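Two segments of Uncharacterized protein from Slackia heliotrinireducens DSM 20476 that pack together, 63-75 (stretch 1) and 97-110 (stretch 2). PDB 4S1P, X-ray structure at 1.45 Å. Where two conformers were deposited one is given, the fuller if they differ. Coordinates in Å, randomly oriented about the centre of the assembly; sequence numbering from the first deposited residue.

Stretch 1, residues 63-75: AWDFVVMQEMSHG
Stretch 2, residues 97-110: AGAQPVIYGTWPYR

The strand that includes F66 to M69 lies parallel to the neighbouring strand 100-105, their axes 25° apart and 4.5 Å at closest approach. F66 pairs with Q100, V67 with P101, V68 with V102 and M69 (selenomethionine) with I103, CA-CA 4.6-5.1 Å; phi/psi stay extended, from -140/149 at F66 to -89/124 at I103. The ladder runs Q100 N to D65 O (3.0 Å), V67 N to Q100 O (3.1 Å), V102 N to V67 O (2.8 Å), M69 N to V102 O (2.8 Å) and Y104 N to M69 O (3.0 Å). P101 lacks an amide hydrogen, but this register asks none of it. G98, at phi/psi 82/17, closes a Schellman motif, where positive phi favours glycine. Beyond the ladder, one water accepts from E71 N and donates to Y104 O, and M72-G75 forms a type I turn.

On one face, F66 (m) sets CD1 3.7 Å from V102 CG2, and V68 (t) sets CG1 3.8 Å from Y104 CB; beta-branched valines suit extended backbone. On the other, M69 (m, t, m), long and unbranched, brings its CE 3.8 Å from both P101 CB and I103 CG1. Small A99 fits its CB 3.9 Å from V67 CG2. Finally, S73 (p) and Y109 (m) join hydroxyls, OG to OH 2.6 Å, in a hydrogen bond.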

# COMPACT_ATOMS: atom_id res chain seq x y z
N ALA A 63 16.85 8.45 -8.20
CA ALA A 63 16.14 9.58 -7.63
C ALA A 63 14.66 9.35 -7.69
O ALA A 63 14.13 8.99 -8.73
CB ALA A 63 16.49 10.81 -8.42
N TRP A 64 13.98 9.60 -6.57
CA TRP A 64 12.53 9.37 -6.46
C TRP A 64 11.81 10.58 -5.92
O TRP A 64 12.26 11.19 -4.93
CB TRP A 64 12.26 8.14 -5.55
CG TRP A 64 13.03 6.94 -5.97
CD1 TRP A 64 14.20 6.51 -5.46
CD2 TRP A 64 12.72 6.05 -7.06
NE1 TRP A 64 14.65 5.41 -6.15
CE2 TRP A 64 13.78 5.14 -7.17
CE3 TRP A 64 11.66 5.97 -7.99
CZ2 TRP A 64 13.79 4.13 -8.15
CZ3 TRP A 64 11.69 5.00 -8.95
CH2 TRP A 64 12.74 4.08 -9.03
N ASP A 65 10.61 10.82 -6.46
CA ASP A 65 9.71 11.82 -5.88
C ASP A 65 8.88 11.28 -4.73
O ASP A 65 8.62 11.97 -3.76
CB ASP A 65 8.81 12.39 -6.95
CG ASP A 65 9.60 13.15 -8.01
OD1 ASP A 65 9.99 14.28 -7.72
OD2 ASP A 65 9.94 12.60 -9.06
N PHE A 66 8.44 10.03 -4.88
CA PHE A 66 7.60 9.39 -3.91
C PHE A 66 8.00 7.94 -3.73
O PHE A 66 8.44 7.31 -4.68
CB PHE A 66 6.14 9.41 -4.38
CG PHE A 66 5.55 10.79 -4.51
CD1 PHE A 66 5.12 11.48 -3.40
CD2 PHE A 66 5.44 11.39 -5.74
CE1 PHE A 66 4.57 12.75 -3.50
CE2 PHE A 66 4.89 12.64 -5.86
CZ PHE A 66 4.47 13.34 -4.73
N VAL A 67 7.80 7.44 -2.51
CA VAL A 67 7.92 6.02 -2.22
C VAL A 67 6.60 5.57 -1.62
O VAL A 67 6.18 6.08 -0.57
CB VAL A 67 9.06 5.70 -1.25
CG1 VAL A 67 9.09 4.20 -0.94
CG2 VAL A 67 10.40 6.15 -1.83
N VAL A 68 5.90 4.68 -2.34
CA VAL A 68 4.56 4.21 -1.90
C VAL A 68 4.73 2.89 -1.16
O VAL A 68 5.41 1.99 -1.65
CB VAL A 68 3.63 4.02 -3.09
CG1 VAL A 68 2.26 3.52 -2.65
CG2 VAL A 68 3.50 5.31 -3.87
N MSE A 69 4.10 2.78 0.01
CA MSE A 69 4.27 1.63 0.86
C MSE A 69 2.95 0.94 1.09
O MSE A 69 2.01 1.55 1.62
CB MSE A 69 4.83 2.05 2.23
CG MSE A 69 6.15 2.81 2.10
SE MSE A 69 6.67 3.76 3.72
CE MSE A 69 5.14 5.01 3.71
N GLN A 70 2.87 -0.34 0.69
CA GLN A 70 1.65 -1.14 0.88
C GLN A 70 1.97 -2.42 1.65
O GLN A 70 2.77 -3.22 1.19
CB GLN A 70 1.04 -1.49 -0.50
CG GLN A 70 -0.22 -2.35 -0.42
CD GLN A 70 -0.01 -3.74 -0.97
OE1 GLN A 70 0.46 -3.92 -2.09
NE2 GLN A 70 -0.37 -4.74 -0.19
N GLU A 71 1.30 -2.58 2.80
CA GLU A 71 1.50 -3.73 3.65
C GLU A 71 0.58 -4.88 3.24
O GLU A 71 -0.49 -4.69 2.66
CB GLU A 71 1.18 -3.34 5.10
CG GLU A 71 1.36 -4.43 6.17
CD GLU A 71 2.79 -4.94 6.26
OE1 GLU A 71 3.27 -5.62 5.31
OE2 GLU A 71 3.46 -4.66 7.29
N MSE A 72 1.04 -6.09 3.56
CA MSE A 72 0.21 -7.29 3.48
C MSE A 72 -1.16 -6.95 4.03
O MSE A 72 -1.29 -6.29 5.05
CB MSE A 72 0.94 -8.41 4.24
CG MSE A 72 0.35 -9.80 3.97
SE MSE A 72 -1.09 -10.15 5.26
CE MSE A 72 -0.04 -10.17 6.92
N SER A 73 -2.19 -7.45 3.35
CA SER A 73 -3.54 -6.90 3.43
C SER A 73 -4.22 -6.92 4.79
O SER A 73 -5.10 -6.10 5.02
CB SER A 73 -4.47 -7.57 2.40
OG SER A 73 -4.56 -8.94 2.65
N HIS A 74 -3.83 -7.83 5.69
CA HIS A 74 -4.36 -7.77 7.06
C HIS A 74 -3.32 -7.35 8.09
O HIS A 74 -3.65 -7.21 9.30
CB HIS A 74 -5.07 -9.05 7.49
CG HIS A 74 -4.22 -10.28 7.51
ND1 HIS A 74 -3.35 -10.54 8.54
CD2 HIS A 74 -4.21 -11.37 6.71
CE1 HIS A 74 -2.79 -11.73 8.35
NE2 HIS A 74 -3.30 -12.26 7.25
N GLY A 75 -2.09 -7.17 7.63
CA GLY A 75 -1.00 -6.84 8.57
C GLY A 75 -1.23 -5.69 9.51
O GLY A 75 -0.93 -5.79 10.70
N ALA A 97 16.47 10.01 1.52
CA ALA A 97 16.76 10.05 0.08
C ALA A 97 16.10 11.19 -0.70
O ALA A 97 16.25 11.26 -1.91
CB ALA A 97 16.38 8.74 -0.58
N GLY A 98 15.36 12.07 -0.02
CA GLY A 98 14.70 13.19 -0.67
C GLY A 98 13.37 12.88 -1.32
O GLY A 98 12.84 13.73 -2.05
N ALA A 99 12.77 11.75 -0.96
CA ALA A 99 11.49 11.34 -1.50
C ALA A 99 10.41 11.53 -0.43
O ALA A 99 10.66 11.42 0.77
CB ALA A 99 11.53 9.88 -1.94
N GLN A 100 9.19 11.74 -0.87
CA GLN A 100 8.04 11.81 0.01
C GLN A 100 7.39 10.42 0.19
O GLN A 100 6.96 9.83 -0.79
CB GLN A 100 7.00 12.78 -0.55
CG GLN A 100 5.72 12.80 0.24
CD GLN A 100 5.84 13.31 1.66
OE1 GLN A 100 6.30 14.44 1.89
NE2 GLN A 100 5.40 12.51 2.64
N PRO A 101 7.35 9.90 1.42
CA PRO A 101 6.67 8.61 1.62
C PRO A 101 5.16 8.76 1.52
O PRO A 101 4.58 9.78 1.91
CB PRO A 101 7.12 8.19 3.02
CG PRO A 101 7.57 9.44 3.70
CD PRO A 101 8.04 10.38 2.62
N VAL A 102 4.53 7.70 0.99
CA VAL A 102 3.08 7.64 0.78
C VAL A 102 2.59 6.30 1.28
O VAL A 102 3.14 5.27 0.88
CB VAL A 102 2.72 7.81 -0.72
CG1 VAL A 102 1.24 7.65 -0.97
CG2 VAL A 102 3.21 9.16 -1.23
N ILE A 103 1.57 6.30 2.14
CA ILE A 103 0.96 5.07 2.56
C ILE A 103 -0.17 4.72 1.59
O ILE A 103 -1.08 5.53 1.39
CB ILE A 103 0.40 5.18 3.99
CG1 ILE A 103 1.54 5.32 5.00
CG2 ILE A 103 -0.53 4.01 4.32
CD1 ILE A 103 1.09 5.88 6.32
N TYR A 104 -0.11 3.53 1.00
CA TYR A 104 -1.23 3.00 0.20
C TYR A 104 -2.14 2.34 1.25
O TYR A 104 -1.91 1.20 1.68
CB TYR A 104 -0.69 2.05 -0.85
CG TYR A 104 -1.69 1.25 -1.69
CD1 TYR A 104 -3.08 1.37 -1.57
CD2 TYR A 104 -1.22 0.36 -2.62
CE1 TYR A 104 -3.95 0.56 -2.32
CE2 TYR A 104 -2.04 -0.45 -3.36
CZ TYR A 104 -3.41 -0.34 -3.23
OH TYR A 104 -4.24 -1.17 -3.95
N GLY A 105 -3.13 3.11 1.72
CA GLY A 105 -4.05 2.60 2.73
C GLY A 105 -5.01 1.65 2.02
O GLY A 105 -5.67 2.03 1.07
N THR A 106 -5.08 0.43 2.46
CA THR A 106 -5.99 -0.54 1.89
C THR A 106 -7.23 -0.72 2.80
O THR A 106 -7.47 -0.00 3.77
CB THR A 106 -5.26 -1.87 1.63
OG1 THR A 106 -4.87 -2.48 2.89
CG2 THR A 106 -4.00 -1.68 0.75
N TRP A 107 -8.04 -1.69 2.41
CA TRP A 107 -9.42 -1.82 2.85
C TRP A 107 -9.58 -3.02 3.78
O TRP A 107 -8.83 -4.01 3.67
CB TRP A 107 -10.33 -1.97 1.60
CG TRP A 107 -9.76 -2.93 0.64
CD1 TRP A 107 -9.90 -4.28 0.67
CD2 TRP A 107 -8.91 -2.63 -0.47
NE1 TRP A 107 -9.17 -4.85 -0.34
CE2 TRP A 107 -8.55 -3.85 -1.05
CE3 TRP A 107 -8.37 -1.44 -1.00
CZ2 TRP A 107 -7.70 -3.93 -2.15
CZ3 TRP A 107 -7.53 -1.53 -2.08
CH2 TRP A 107 -7.20 -2.75 -2.64
N PRO A 108 -10.59 -2.99 4.65
CA PRO A 108 -10.96 -4.23 5.34
C PRO A 108 -11.46 -5.22 4.29
O PRO A 108 -11.91 -4.84 3.24
CB PRO A 108 -12.13 -3.80 6.26
CG PRO A 108 -12.72 -2.63 5.57
CD PRO A 108 -11.57 -1.91 4.91
N TYR A 109 -11.38 -6.49 4.61
CA TYR A 109 -11.92 -7.51 3.74
C TYR A 109 -13.46 -7.42 3.70
O TYR A 109 -14.09 -6.90 4.60
CB TYR A 109 -11.53 -8.87 4.27
CG TYR A 109 -10.09 -9.19 4.31
CD1 TYR A 109 -9.15 -8.41 3.65
CD2 TYR A 109 -9.65 -10.34 4.98
CE1 TYR A 109 -7.80 -8.75 3.69
CE2 TYR A 109 -8.31 -10.70 4.99
CZ TYR A 109 -7.39 -9.90 4.34
OH TYR A 109 -6.06 -10.30 4.35
N ARG A 110 -14.04 -7.92 2.62
CA ARG A 110 -15.48 -7.88 2.49
C ARG A 110 -16.18 -8.67 3.59
O ARG A 110 -15.78 -9.78 3.93
CB ARG A 110 -15.88 -8.39 1.11
CG ARG A 110 -17.37 -8.34 0.93
CD ARG A 110 -17.79 -8.55 -0.50
NE ARG A 110 -19.22 -8.31 -0.68
CZ ARG A 110 -19.80 -8.26 -1.87
NH1 ARG A 110 -19.08 -8.49 -2.95
NH2 ARG A 110 -21.10 -8.03 -1.98
O HOH W 1 15.37 9.76 -4.08
O HOH W 2 13.88 13.29 -4.78
O HOH W 3 -0.85 -0.71 3.31
O HOH W 4 -2.36 -2.90 3.94
O HOH W 5 -6.32 -4.68 2.98